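Local coordinates for sesquisabinene B synthase 2 (Santalum album, PDB 6A2A), which probably cyclises farnesyl diphosphate to the sesquiterpene sesquisabinene B, using magnesium or manganese ions, at residues A[286-291]-A[417-422]; A[450-455]-A[527-532]; A[193-198]-A[206-211]; A[200-205]-A[232-237]; A[317-322]-A[329-334]. One frame throughout, in Å; residues are numbered along the deposited sequence.

Interaction 1 of 5, residues A[286-291]-A[417-422]; sequences YMYAIG and IGFPNL
Y288 and F419 alone join these two segments, approaching from opposite directions and meeting obliquely. The aromatic part comes first. CZ of F419 is the point of contact: it lies 3.5 Å from CZ of Y288 and closer still, 3.2 Å, to Y288 OH. Ring centroids are 5.5 Å apart with the planes inclined at 36°, neither a stack nor a T-shaped pair. Each ring is carried there by its first torsion: in Y288, CG is anti to the backbone N (chi1 -166°), while in F419 it is anti to the carbonyl carbon (chi1 -77°). G418, with positive phi, sits at the N-cap position of helix 419-430, just after helix 406-416 ends. F419 also packs on C456 of helix 447-462, which carries N460, a magnesium-binding residue, though no ion is bound to this chain here.

The polar part belongs to Y288 alone. Its hydroxyl probably bonds to V528 O on helix 521-535; a second probable bond, to S532 OG, is modelled implausibly short and is doubtful in detail. With a leucine in place of Y288, V528 O would probably lose its phenol partner and the CZ end of F419 its contact with segment 286-291.

Chemically, then, this is an apolar ring set against a phenol whose oxygen is engaged elsewhere: helix 521-535 probably holds the phenol, chiefly through V528 O, and van der Waals contact does the rest.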
# COMPACT_ATOMS: atom_id res chain seq x y z
N TYR A 286 2.65 10.64 12.15
CA TYR A 286 3.09 11.32 10.95
C TYR A 286 3.54 12.75 11.28
O TYR A 286 4.56 13.17 10.85
CB TYR A 286 2.07 11.27 9.82
CG TYR A 286 2.58 11.91 8.54
CD1 TYR A 286 3.57 11.33 7.81
CD2 TYR A 286 2.12 13.12 8.13
CE1 TYR A 286 4.07 11.93 6.68
CE2 TYR A 286 2.61 13.72 7.02
CZ TYR A 286 3.59 13.13 6.28
OH TYR A 286 4.05 13.77 5.18
N MET A 287 2.77 13.45 12.10
CA MET A 287 3.16 14.82 12.44
C MET A 287 4.52 14.84 13.15
O MET A 287 5.30 15.78 12.91
CB MET A 287 2.08 15.51 13.27
CG MET A 287 0.84 15.79 12.48
SD MET A 287 -0.43 16.62 13.46
CE MET A 287 0.48 18.02 14.10
N TYR A 288 4.80 13.87 14.00
CA TYR A 288 6.07 13.78 14.67
C TYR A 288 7.14 13.42 13.64
O TYR A 288 8.23 13.97 13.68
CB TYR A 288 6.03 12.72 15.77
CG TYR A 288 7.19 12.79 16.74
CD1 TYR A 288 8.48 12.45 16.36
CD2 TYR A 288 6.99 13.12 18.06
CE1 TYR A 288 9.54 12.49 17.26
CE2 TYR A 288 8.02 13.13 18.98
CZ TYR A 288 9.32 12.86 18.57
OH TYR A 288 10.31 12.88 19.51
N ALA A 289 6.83 12.53 12.68
CA ALA A 289 7.83 12.12 11.72
C ALA A 289 8.31 13.36 10.93
O ALA A 289 9.51 13.48 10.63
CB ALA A 289 7.30 11.07 10.78
N ILE A 290 7.40 14.26 10.60
CA ILE A 290 7.79 15.50 9.89
C ILE A 290 8.81 16.30 10.71
O ILE A 290 9.68 16.98 10.12
CB ILE A 290 6.56 16.32 9.55
CG1 ILE A 290 5.77 15.67 8.41
CG2 ILE A 290 6.93 17.77 9.20
CD1 ILE A 290 4.40 16.32 8.19
N GLY A 291 8.75 16.27 12.02
CA GLY A 291 9.78 16.85 12.87
C GLY A 291 11.10 16.09 12.77
O GLY A 291 12.18 16.69 12.79
N ILE A 417 10.24 4.26 25.44
CA ILE A 417 9.77 5.42 24.66
C ILE A 417 9.74 5.09 23.16
O ILE A 417 9.04 5.79 22.44
CB ILE A 417 10.67 6.62 24.98
CG1 ILE A 417 10.06 7.95 24.51
CG2 ILE A 417 12.10 6.47 24.52
CD1 ILE A 417 8.83 8.32 25.29
N GLY A 418 10.54 4.11 22.70
CA GLY A 418 10.43 3.61 21.29
C GLY A 418 11.48 4.20 20.35
O GLY A 418 11.53 3.87 19.19
N PHE A 419 12.38 5.06 20.83
CA PHE A 419 13.34 5.71 19.96
C PHE A 419 14.51 4.81 19.59
O PHE A 419 14.97 4.91 18.50
CB PHE A 419 13.74 7.10 20.45
CG PHE A 419 12.64 8.07 20.12
CD1 PHE A 419 12.47 8.54 18.83
CD2 PHE A 419 11.68 8.37 21.06
CE1 PHE A 419 11.40 9.37 18.50
CE2 PHE A 419 10.63 9.21 20.74
CZ PHE A 419 10.47 9.70 19.45
N PRO A 420 14.94 3.88 20.45
CA PRO A 420 15.84 2.84 19.88
C PRO A 420 15.27 2.12 18.65
O PRO A 420 15.96 2.02 17.63
CB PRO A 420 16.11 1.89 21.04
CG PRO A 420 16.00 2.83 22.19
CD PRO A 420 14.82 3.72 21.88
N ASN A 421 14.00 1.76 18.72
CA ASN A 421 13.28 1.14 17.60
C ASN A 421 13.26 2.08 16.38
O ASN A 421 13.78 1.75 15.29
CB ASN A 421 11.87 0.79 18.05
CG ASN A 421 11.06 0.03 17.01
OD1 ASN A 421 11.38 0.05 15.82
ND2 ASN A 421 10.01 -0.63 17.51
N LEU A 422 12.78 3.32 16.59
CA LEU A 422 12.65 4.25 15.47
C LEU A 422 14.02 4.62 14.91
O LEU A 422 14.16 4.70 13.70
CB LEU A 422 11.89 5.49 15.95
CG LEU A 422 10.40 5.26 16.16
CD1 LEU A 422 9.78 6.38 16.96
CD2 LEU A 422 9.70 5.09 14.84

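Interaction 2 of 5, residues A[450-455]-A[527-532]; sequences RASCIL and NVVRGS
S452 and L455, one turn apart on helix 447-462, receive V528 and V529 from helix 521-535. The nearest approach is 3.2 Å, from S452 OG to V528 CG2; the same oxygen lies 3.6 Å from V529 CG2. Of the two V529 methyls, CG2 touches both S452 and L455, while CG1 meets L455 alone, resting 3.9 Å from its CB, with L455 CD1 only slightly farther off. The serine hydroxyl reaches the valines because OG is anti to its own N (chi1 178°).

The backbones set this up. The two short helical segments run nearly parallel, 11° between their directions, with axes 9.1 Å apart, and S452 stands level with V529. Further out, W503 of helix 489-510 packs on L455 and W504 on V529, while F419 touches V528 from helix 419-430.

No hydrogen bond links the two segments, yet the buried S452 hydroxyl is not stranded: it bonds to the carbonyl oxygen of T525, just ahead of the segment 527-532 on the same helix. Valine methyls thus crowd round a hydroxyl that spends its proton on a neighbouring carbonyl, so a polar group is accommodated in an otherwise greasy interface and ties one helix to the other.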
# COMPACT_ATOMS: atom_id res chain seq x y z
N ARG A 450 22.35 6.98 22.73
CA ARG A 450 21.85 6.86 24.12
C ARG A 450 21.33 8.22 24.59
O ARG A 450 20.30 8.26 25.17
CB ARG A 450 22.97 6.37 25.04
CG ARG A 450 22.50 5.91 26.40
CD ARG A 450 23.65 5.64 27.34
NE ARG A 450 23.22 5.04 28.58
CZ ARG A 450 23.69 5.31 29.80
NH1 ARG A 450 23.08 4.77 30.83
NH2 ARG A 450 24.73 6.09 29.99
N ALA A 451 22.08 9.27 24.33
CA ALA A 451 21.69 10.64 24.72
C ALA A 451 20.34 10.99 24.10
O ALA A 451 19.47 11.45 24.79
CB ALA A 451 22.78 11.60 24.31
N SER A 452 20.19 10.74 22.82
CA SER A 452 18.93 11.02 22.10
C SER A 452 17.77 10.25 22.72
O SER A 452 16.78 10.85 23.02
CB SER A 452 19.08 10.72 20.65
OG SER A 452 17.88 10.94 19.96
N CYS A 453 17.92 8.96 22.93
CA CYS A 453 16.79 8.18 23.50
C CYS A 453 16.50 8.65 24.93
O CYS A 453 15.36 8.75 25.25
CB CYS A 453 17.08 6.69 23.46
SG CYS A 453 17.38 6.12 21.78
N ILE A 454 17.50 8.88 25.75
CA ILE A 454 17.19 9.34 27.12
C ILE A 454 16.49 10.70 27.03
O ILE A 454 15.52 10.88 27.73
CB ILE A 454 18.46 9.41 27.99
CG1 ILE A 454 19.02 8.01 28.23
CG2 ILE A 454 18.15 10.08 29.31
CD1 ILE A 454 20.27 7.98 29.05
N LEU A 455 16.99 11.59 26.19
CA LEU A 455 16.33 12.91 26.04
C LEU A 455 14.85 12.75 25.68
O LEU A 455 13.97 13.38 26.32
CB LEU A 455 17.09 13.73 25.00
CG LEU A 455 18.31 14.45 25.55
CD1 LEU A 455 19.22 14.90 24.43
CD2 LEU A 455 17.88 15.62 26.43
N ASN A 527 17.00 15.40 15.59
CA ASN A 527 15.69 15.95 15.27
C ASN A 527 14.62 15.19 16.04
O ASN A 527 13.60 15.78 16.31
CB ASN A 527 15.48 15.98 13.76
CG ASN A 527 16.23 17.13 13.13
OD1 ASN A 527 16.25 18.20 13.72
ND2 ASN A 527 16.84 16.91 11.99
N VAL A 528 14.82 13.88 16.39
CA VAL A 528 13.79 13.24 17.27
C VAL A 528 13.68 13.98 18.60
O VAL A 528 12.62 14.02 19.21
CB VAL A 528 13.96 11.72 17.49
CG1 VAL A 528 13.80 10.97 16.21
CG2 VAL A 528 15.27 11.35 18.14
N VAL A 529 14.78 14.51 19.12
CA VAL A 529 14.75 15.23 20.35
C VAL A 529 13.91 16.51 20.20
O VAL A 529 13.07 16.83 21.04
CB VAL A 529 16.16 15.54 20.87
CG1 VAL A 529 16.08 16.28 22.19
CG2 VAL A 529 17.01 14.25 21.02
N ARG A 530 14.20 17.21 19.12
CA ARG A 530 13.45 18.47 18.82
C ARG A 530 11.96 18.16 18.70
O ARG A 530 11.13 18.91 19.24
CB ARG A 530 14.03 19.07 17.55
CG ARG A 530 15.41 19.67 17.73
CD ARG A 530 16.12 19.86 16.40
NE ARG A 530 17.32 20.65 16.65
CZ ARG A 530 18.31 20.82 15.77
NH1 ARG A 530 18.30 20.19 14.59
NH2 ARG A 530 19.33 21.62 16.09
N GLY A 531 11.63 17.06 18.01
CA GLY A 531 10.23 16.61 17.95
C GLY A 531 9.64 16.44 19.34
O GLY A 531 8.49 16.83 19.56
N SER A 532 10.37 15.83 20.28
CA SER A 532 9.87 15.61 21.61
C SER A 532 9.63 16.94 22.34
O SER A 532 8.60 17.12 23.00
CB SER A 532 10.79 14.69 22.41
OG SER A 532 10.80 13.43 21.77

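Interaction 3 of 5, residues A[193-198]-A[206-211]; sequences SIEGKI and KVSHAL
E195 and G196 occupy the two central positions of a type II turn from I194 to K197, closed by K197 N bonding to I194 O at 3.0 Å, and the turn brings CA of E195 to 5.8 Å from CA of S208.

From there the glutamate reaches across the face of helix 201-212. Its chain is extended, with CG anti to the backbone N (chi1 -174°), and it lies against L211, whose CD1 is 3.7 Å from CB and equally close to CD of E195. At the end, OE2 comes to 3.5 Å from S208 OG, a weak hydrogen bond at best. An alanine at E195 is likely to leave L211 CD1 without most of its cover from the loop and S208 without this weak carboxylate partner. One turn before L211, I198 meets V207 at about a right angle, setting CD1 of I198 3.9 Å from CB of V207 and touching both valine methyls too.

The loop 193-198 therefore folds back over the very helix it leads into. L211 also packs on L191 and K192 of the preceding helix 178-192, and A210 on L164 and E168 of helix 160-170, so the contact belongs to the surface of the N-terminal helical domain.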
# COMPACT_ATOMS: atom_id res chain seq x y z
N SER A 193 12.17 39.12 32.40
CA SER A 193 11.75 40.39 33.06
C SER A 193 11.09 41.33 32.05
O SER A 193 10.86 42.51 32.40
CB SER A 193 12.90 41.10 33.69
OG SER A 193 13.43 40.34 34.75
N ILE A 194 10.85 40.86 30.82
CA ILE A 194 10.20 41.68 29.77
C ILE A 194 9.27 40.86 28.86
O ILE A 194 8.64 41.42 28.02
CB ILE A 194 11.25 42.44 28.97
CG1 ILE A 194 12.12 41.50 28.13
CG2 ILE A 194 12.11 43.31 29.87
CD1 ILE A 194 13.13 42.19 27.24
N GLU A 195 9.15 39.54 29.04
CA GLU A 195 8.36 38.71 28.14
C GLU A 195 6.94 39.29 28.18
O GLU A 195 6.45 39.65 29.27
CB GLU A 195 8.34 37.24 28.57
CG GLU A 195 7.66 36.29 27.60
CD GLU A 195 7.54 34.83 28.07
OE1 GLU A 195 7.85 34.54 29.26
OE2 GLU A 195 7.17 33.97 27.23
N GLY A 196 6.32 39.44 27.02
CA GLY A 196 4.91 39.84 26.98
C GLY A 196 4.75 41.36 27.06
O GLY A 196 3.65 41.86 26.72
N LYS A 197 5.80 42.10 27.46
CA LYS A 197 5.68 43.57 27.68
C LYS A 197 6.63 44.37 26.77
O LYS A 197 6.88 45.54 27.12
CB LYS A 197 6.00 43.93 29.14
CG LYS A 197 5.28 43.11 30.19
CD LYS A 197 5.40 43.67 31.59
CE LYS A 197 6.64 43.20 32.32
NZ LYS A 197 6.46 43.28 33.79
N ILE A 198 7.08 43.81 25.62
CA ILE A 198 8.08 44.42 24.74
C ILE A 198 7.26 45.15 23.67
O ILE A 198 6.47 44.52 22.96
CB ILE A 198 9.08 43.40 24.11
CG1 ILE A 198 9.90 42.64 25.17
CG2 ILE A 198 10.04 44.02 23.13
CD1 ILE A 198 10.61 41.40 24.61
N LYS A 206 9.46 37.01 18.88
CA LYS A 206 10.65 36.14 18.86
C LYS A 206 11.11 35.83 20.28
O LYS A 206 11.56 34.67 20.53
CB LYS A 206 11.82 36.76 18.10
CG LYS A 206 11.61 36.73 16.60
CD LYS A 206 12.88 36.72 15.81
CE LYS A 206 13.64 38.01 15.92
NZ LYS A 206 14.82 38.00 15.02
N VAL A 207 10.99 36.78 21.22
CA VAL A 207 11.49 36.53 22.58
C VAL A 207 10.61 35.51 23.30
O VAL A 207 11.10 34.60 23.97
CB VAL A 207 11.62 37.83 23.39
CG1 VAL A 207 11.69 37.56 24.88
CG2 VAL A 207 12.80 38.62 22.92
N SER A 208 9.31 35.69 23.17
CA SER A 208 8.33 34.83 23.77
C SER A 208 8.50 33.39 23.25
O SER A 208 8.45 32.40 24.04
CB SER A 208 6.97 35.41 23.48
OG SER A 208 5.98 34.60 24.00
N HIS A 209 8.67 33.29 21.95
CA HIS A 209 8.84 32.04 21.25
C HIS A 209 10.10 31.36 21.76
O HIS A 209 10.09 30.16 22.06
CB HIS A 209 8.90 32.30 19.77
CG HIS A 209 8.84 31.11 18.88
ND1 HIS A 209 7.65 30.46 18.64
CD2 HIS A 209 9.74 30.57 18.04
CE1 HIS A 209 7.82 29.56 17.68
NE2 HIS A 209 9.09 29.60 17.29
N ALA A 210 11.16 32.14 21.90
CA ALA A 210 12.44 31.62 22.38
C ALA A 210 12.39 31.15 23.82
O ALA A 210 13.00 30.12 24.16
CB ALA A 210 13.51 32.66 22.25
N LEU A 211 11.73 31.89 24.71
CA LEU A 211 11.62 31.51 26.10
C LEU A 211 10.82 30.20 26.25
O LEU A 211 11.08 29.41 27.16
CB LEU A 211 11.00 32.66 26.88
CG LEU A 211 11.94 33.84 27.11
CD1 LEU A 211 11.19 35.00 27.75
CD2 LEU A 211 13.12 33.45 28.01

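Interaction 4 of 5, residues A[200-205]-A[232-237]; sequences SPSLAK and EEEEDV
E233 and K205 meet first along the loop, the lysine chain crossing that of the glutamate at about a right angle. OE1 of E233 stands 3.6 Å from K205 NZ, a long salt bridge, and no farther from CD of the lysine, so this oxygen touches a methylene as closely as it does the charged end. A bend at chi3 of K205 (58°) turns CE and NZ aside, past E233 OE1; the ammonium is also hydrogen-bonded to T230 OG1 on helix 220-232, its stronger polar tie.

E234 follows, its CA 6.0 Å from that of S202. Here the aliphatic part does the touching: CG of E234 is 3.5 Å from S202 OG and 3.7 Å from S202 CB. The carboxylate passes beyond the serine and returns to it through water 1, which lies 2.8 Å from S202 OG and donates to E234 OE2 at 3.0 Å. That same OE2 forms a salt bridge with K206, so one oxygen is held by both a lysine and a water.

From E234 a type I turn to V237 carries the chain away from helix 201-212. Two neighbouring lysines of that helix thus probably offset part of the charge of the acidic run that begins at E232. This is a polar surface seam of the all-helical terpene synthase fold, tying the first turns of helix 201-212 to the connection between helices 220-232 and 239-270.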
# COMPACT_ATOMS: atom_id res chain seq x y z
N SER A 200 7.44 46.27 20.65
CA SER A 200 8.14 46.15 19.37
C SER A 200 7.86 44.75 18.83
O SER A 200 8.56 43.83 19.23
CB SER A 200 9.63 46.31 19.51
OG SER A 200 10.27 45.77 18.36
N PRO A 201 6.84 44.65 17.99
CA PRO A 201 6.10 43.44 17.74
C PRO A 201 7.01 42.27 17.34
O PRO A 201 6.79 41.18 17.88
CB PRO A 201 5.15 43.78 16.58
CG PRO A 201 4.98 45.25 16.70
CD PRO A 201 6.34 45.74 17.11
N SER A 202 7.95 42.44 16.41
CA SER A 202 8.63 41.21 15.91
C SER A 202 9.59 40.68 16.99
O SER A 202 9.68 39.45 17.21
CB SER A 202 9.28 41.39 14.57
OG SER A 202 10.49 42.10 14.63
N LEU A 203 10.28 41.58 17.68
CA LEU A 203 11.14 41.14 18.74
C LEU A 203 10.31 40.55 19.87
O LEU A 203 10.73 39.52 20.48
CB LEU A 203 12.03 42.32 19.18
CG LEU A 203 13.34 41.98 19.88
CD1 LEU A 203 14.09 40.83 19.23
CD2 LEU A 203 14.22 43.21 19.97
N ALA A 204 9.17 41.14 20.22
CA ALA A 204 8.29 40.58 21.27
C ALA A 204 7.93 39.12 20.97
O ALA A 204 7.90 38.27 21.89
CB ALA A 204 7.00 41.35 21.42
N LYS A 205 7.57 38.89 19.73
CA LYS A 205 7.16 37.57 19.29
C LYS A 205 8.34 36.61 19.42
O LYS A 205 8.20 35.50 19.97
CB LYS A 205 6.73 37.53 17.83
CG LYS A 205 5.38 38.13 17.48
CD LYS A 205 4.95 37.80 16.03
CE LYS A 205 4.89 36.30 15.79
NZ LYS A 205 4.42 35.92 14.43
N GLU A 232 8.12 37.98 7.62
CA GLU A 232 7.37 38.90 6.74
C GLU A 232 7.18 40.23 7.44
O GLU A 232 7.33 41.27 6.79
CB GLU A 232 6.05 38.27 6.28
CG GLU A 232 5.28 39.18 5.33
CD GLU A 232 4.15 38.54 4.55
OE1 GLU A 232 3.94 37.35 4.70
OE2 GLU A 232 3.47 39.25 3.78
N GLU A 233 6.97 40.18 8.76
CA GLU A 233 6.72 41.35 9.65
C GLU A 233 8.02 42.04 10.11
O GLU A 233 7.93 43.03 10.83
CB GLU A 233 5.94 40.91 10.89
CG GLU A 233 4.59 40.27 10.62
CD GLU A 233 4.11 39.19 11.60
OE1 GLU A 233 4.69 39.07 12.71
OE2 GLU A 233 3.15 38.46 11.25
N GLU A 234 9.22 41.55 9.76
CA GLU A 234 10.45 42.15 10.26
C GLU A 234 10.87 43.30 9.34
O GLU A 234 10.49 43.34 8.19
CB GLU A 234 11.56 41.12 10.40
CG GLU A 234 11.57 40.47 11.77
CD GLU A 234 12.59 39.36 11.95
OE1 GLU A 234 12.91 38.71 10.95
OE2 GLU A 234 13.05 39.16 13.10
N GLU A 235 11.74 44.15 9.86
CA GLU A 235 12.19 45.35 9.16
C GLU A 235 13.12 45.00 8.00
O GLU A 235 13.07 45.64 6.96
CB GLU A 235 12.86 46.30 10.16
CG GLU A 235 11.87 46.82 11.19
CD GLU A 235 12.46 47.74 12.26
OE1 GLU A 235 13.50 48.37 11.98
OE2 GLU A 235 11.87 47.80 13.37
N ASP A 236 13.99 44.01 8.18
CA ASP A 236 14.99 43.64 7.15
C ASP A 236 14.56 42.52 6.19
O ASP A 236 15.41 41.77 5.70
CB ASP A 236 16.30 43.21 7.82
CG ASP A 236 16.15 41.93 8.64
OD1 ASP A 236 15.28 41.06 8.34
OD2 ASP A 236 16.91 41.82 9.63
N VAL A 237 13.29 42.44 5.87
CA VAL A 237 12.82 41.31 5.05
C VAL A 237 13.29 41.48 3.60
O VAL A 237 13.19 42.57 3.01
CB VAL A 237 11.28 41.17 5.11
CG1 VAL A 237 10.56 42.48 4.85
CG2 VAL A 237 10.79 40.10 4.15
O HOH W 1 13.17 41.53 14.90

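Interaction 5 of 5, residues A[317-322]-A[329-334]; sequences DVYDVY and ELFTDI
Y319 points the edge of its ring at one face of F331, and its hydroxyl runs on past that ring to T332. The two ring planes stand at 77° with centroids 5.4 Å apart, a T-shaped pair. CE1 of Y319 is the atom over the face, 3.9 Å from F331 CD1 and displaced toward the rim, while the phenol oxygen comes to 3.4 Å from the same CD1. The first torsion of F331 (chi1 -164°, CG anti to the backbone N) swings the ring toward Y319, and chi2 of -60° turns its face to it.

T332, the next residue, takes the polar end. Its side chain crosses the tyrosine at about a right angle, and OG1 lies close to the plane of the Y319 ring, 2.7 Å from OH. Either hydroxyl could be the donor in this short hydrogen bond; T332 OG1 is bonded to L328 O as well. Ring and hydroxyl are thus fixed together, one by the aromatic face and the other by the threonine. V318 adds a looser contact, CG1 at 4.3 Å from F331 CE2.

The helical segments run roughly antiparallel, and with axes 11.8 Å apart they depend on these long side chains to meet. L388 of helix 377-400 packs on Y319, F331 and T332, and Y391 of that helix makes a second edge-to-face pair with Y319.

Y319 sits inside the sequence D316-D317-V318-Y319-D320, the aspartate-rich DDxxD motif of class I terpene synthases, whose D316 and D320 bind magnesium, though no ion is bound to this chain here. The contact joins the C-terminal end of helix 299-321, which carries the motif, to helix 325-337.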
# COMPACT_ATOMS: atom_id res chain seq x y z
N ASP A 317 -0.76 1.36 23.86
CA ASP A 317 -2.12 1.29 24.37
C ASP A 317 -2.56 -0.16 24.65
O ASP A 317 -3.21 -0.43 25.61
CB ASP A 317 -3.11 1.98 23.45
CG ASP A 317 -2.97 3.47 23.46
OD1 ASP A 317 -2.32 4.03 24.28
OD2 ASP A 317 -3.54 4.11 22.64
N VAL A 318 -2.17 -1.10 23.80
CA VAL A 318 -2.50 -2.50 24.03
C VAL A 318 -1.94 -2.97 25.37
O VAL A 318 -2.59 -3.63 26.10
CB VAL A 318 -1.95 -3.41 22.92
CG1 VAL A 318 -2.03 -4.85 23.32
CG2 VAL A 318 -2.68 -3.16 21.62
N TYR A 319 -0.70 -2.61 25.63
CA TYR A 319 -0.04 -2.98 26.85
C TYR A 319 -0.52 -2.19 28.06
O TYR A 319 -0.68 -2.71 29.11
CB TYR A 319 1.47 -2.88 26.72
CG TYR A 319 2.10 -4.10 26.08
CD1 TYR A 319 1.91 -4.39 24.75
CD2 TYR A 319 2.90 -4.95 26.80
CE1 TYR A 319 2.48 -5.51 24.18
CE2 TYR A 319 3.47 -6.06 26.24
CZ TYR A 319 3.27 -6.34 24.92
OH TYR A 319 3.81 -7.44 24.37
N ASP A 320 -0.83 -0.93 27.86
CA ASP A 320 -1.23 -0.11 28.97
C ASP A 320 -2.71 -0.09 29.31
O ASP A 320 -3.07 -0.08 30.44
CB ASP A 320 -0.82 1.31 28.72
CG ASP A 320 -0.38 1.97 29.95
OD1 ASP A 320 0.74 1.71 30.32
OD2 ASP A 320 -1.15 2.69 30.57
N VAL A 321 -3.54 -0.02 28.29
CA VAL A 321 -4.93 0.11 28.51
C VAL A 321 -5.83 -0.89 27.81
O VAL A 321 -6.87 -0.53 27.36
CB VAL A 321 -5.40 1.54 28.18
CG1 VAL A 321 -4.86 2.53 29.17
CG2 VAL A 321 -5.00 1.96 26.80
N TYR A 322 -5.40 -2.12 27.69
CA TYR A 322 -6.32 -3.11 27.12
C TYR A 322 -6.00 -4.55 27.54
O TYR A 322 -6.87 -5.23 28.07
CB TYR A 322 -6.33 -3.03 25.58
CG TYR A 322 -7.61 -3.58 25.01
CD1 TYR A 322 -8.76 -2.79 25.00
CD2 TYR A 322 -7.68 -4.85 24.49
CE1 TYR A 322 -9.97 -3.28 24.53
CE2 TYR A 322 -8.87 -5.35 24.00
CZ TYR A 322 -10.02 -4.56 24.01
OH TYR A 322 -11.22 -5.02 23.54
N GLU A 329 1.88 -11.45 27.88
CA GLU A 329 2.95 -12.48 27.87
C GLU A 329 2.98 -13.21 26.54
O GLU A 329 4.05 -13.48 26.03
CB GLU A 329 2.74 -13.61 28.92
CG GLU A 329 2.54 -13.08 30.31
CD GLU A 329 2.55 -14.11 31.43
OE1 GLU A 329 2.39 -15.33 31.15
OE2 GLU A 329 2.72 -13.68 32.60
N LEU A 330 1.83 -13.56 26.00
CA LEU A 330 1.83 -14.26 24.70
C LEU A 330 2.22 -13.28 23.57
O LEU A 330 2.88 -13.68 22.66
CB LEU A 330 0.45 -14.85 24.44
CG LEU A 330 0.28 -15.59 23.11
CD1 LEU A 330 1.33 -16.67 22.93
CD2 LEU A 330 -1.13 -16.14 22.95
N PHE A 331 1.70 -12.05 23.60
CA PHE A 331 2.11 -11.02 22.60
C PHE A 331 3.63 -10.93 22.55
O PHE A 331 4.29 -10.97 21.47
CB PHE A 331 1.42 -9.70 22.93
CG PHE A 331 1.41 -8.66 21.85
CD1 PHE A 331 2.59 -8.15 21.31
CD2 PHE A 331 0.20 -8.14 21.41
CE1 PHE A 331 2.54 -7.12 20.38
CE2 PHE A 331 0.16 -7.13 20.45
CZ PHE A 331 1.33 -6.66 19.92
N THR A 332 4.25 -10.82 23.74
CA THR A 332 5.67 -10.64 23.88
C THR A 332 6.40 -11.88 23.37
O THR A 332 7.37 -11.81 22.63
CB THR A 332 6.08 -10.29 25.31
OG1 THR A 332 5.43 -9.08 25.70
CG2 THR A 332 7.58 -10.13 25.48
N ASP A 333 5.91 -13.05 23.73
CA ASP A 333 6.57 -14.33 23.30
C ASP A 333 6.52 -14.55 21.78
O ASP A 333 7.52 -14.99 21.14
CB ASP A 333 5.87 -15.49 24.03
CG ASP A 333 6.38 -16.86 23.59
OD1 ASP A 333 7.57 -17.11 23.69
OD2 ASP A 333 5.53 -17.67 23.14
N ILE A 334 5.40 -14.25 21.17
CA ILE A 334 5.27 -14.36 19.70
C ILE A 334 6.29 -13.43 19.06
O ILE A 334 6.98 -13.80 18.11
CB ILE A 334 3.83 -14.04 19.28
CG1 ILE A 334 2.92 -15.23 19.59
CG2 ILE A 334 3.74 -13.61 17.82
CD1 ILE A 334 1.46 -14.93 19.47

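Overall arrangement
Along the chain, interactions 3 and 4 come first, with alternating segments and both using helix 201-212; their centres lie 13 Å apart and K206 bridges to E234 between them. Interaction 1 follows, enclosing interaction 5 in its long loop, and interaction 2 closes the series. Interactions 1 and 2 form a central core, 9 Å between centres and touching each other. Interaction 5 lies by the aspartate-rich motif, its centre about 20 Å from that of interaction 1 and about 51 Å from that of interaction 4, across the chain's centre. The contacts thus run from the N-terminal helical surface, through the helix core, to the aspartate-rich metal site.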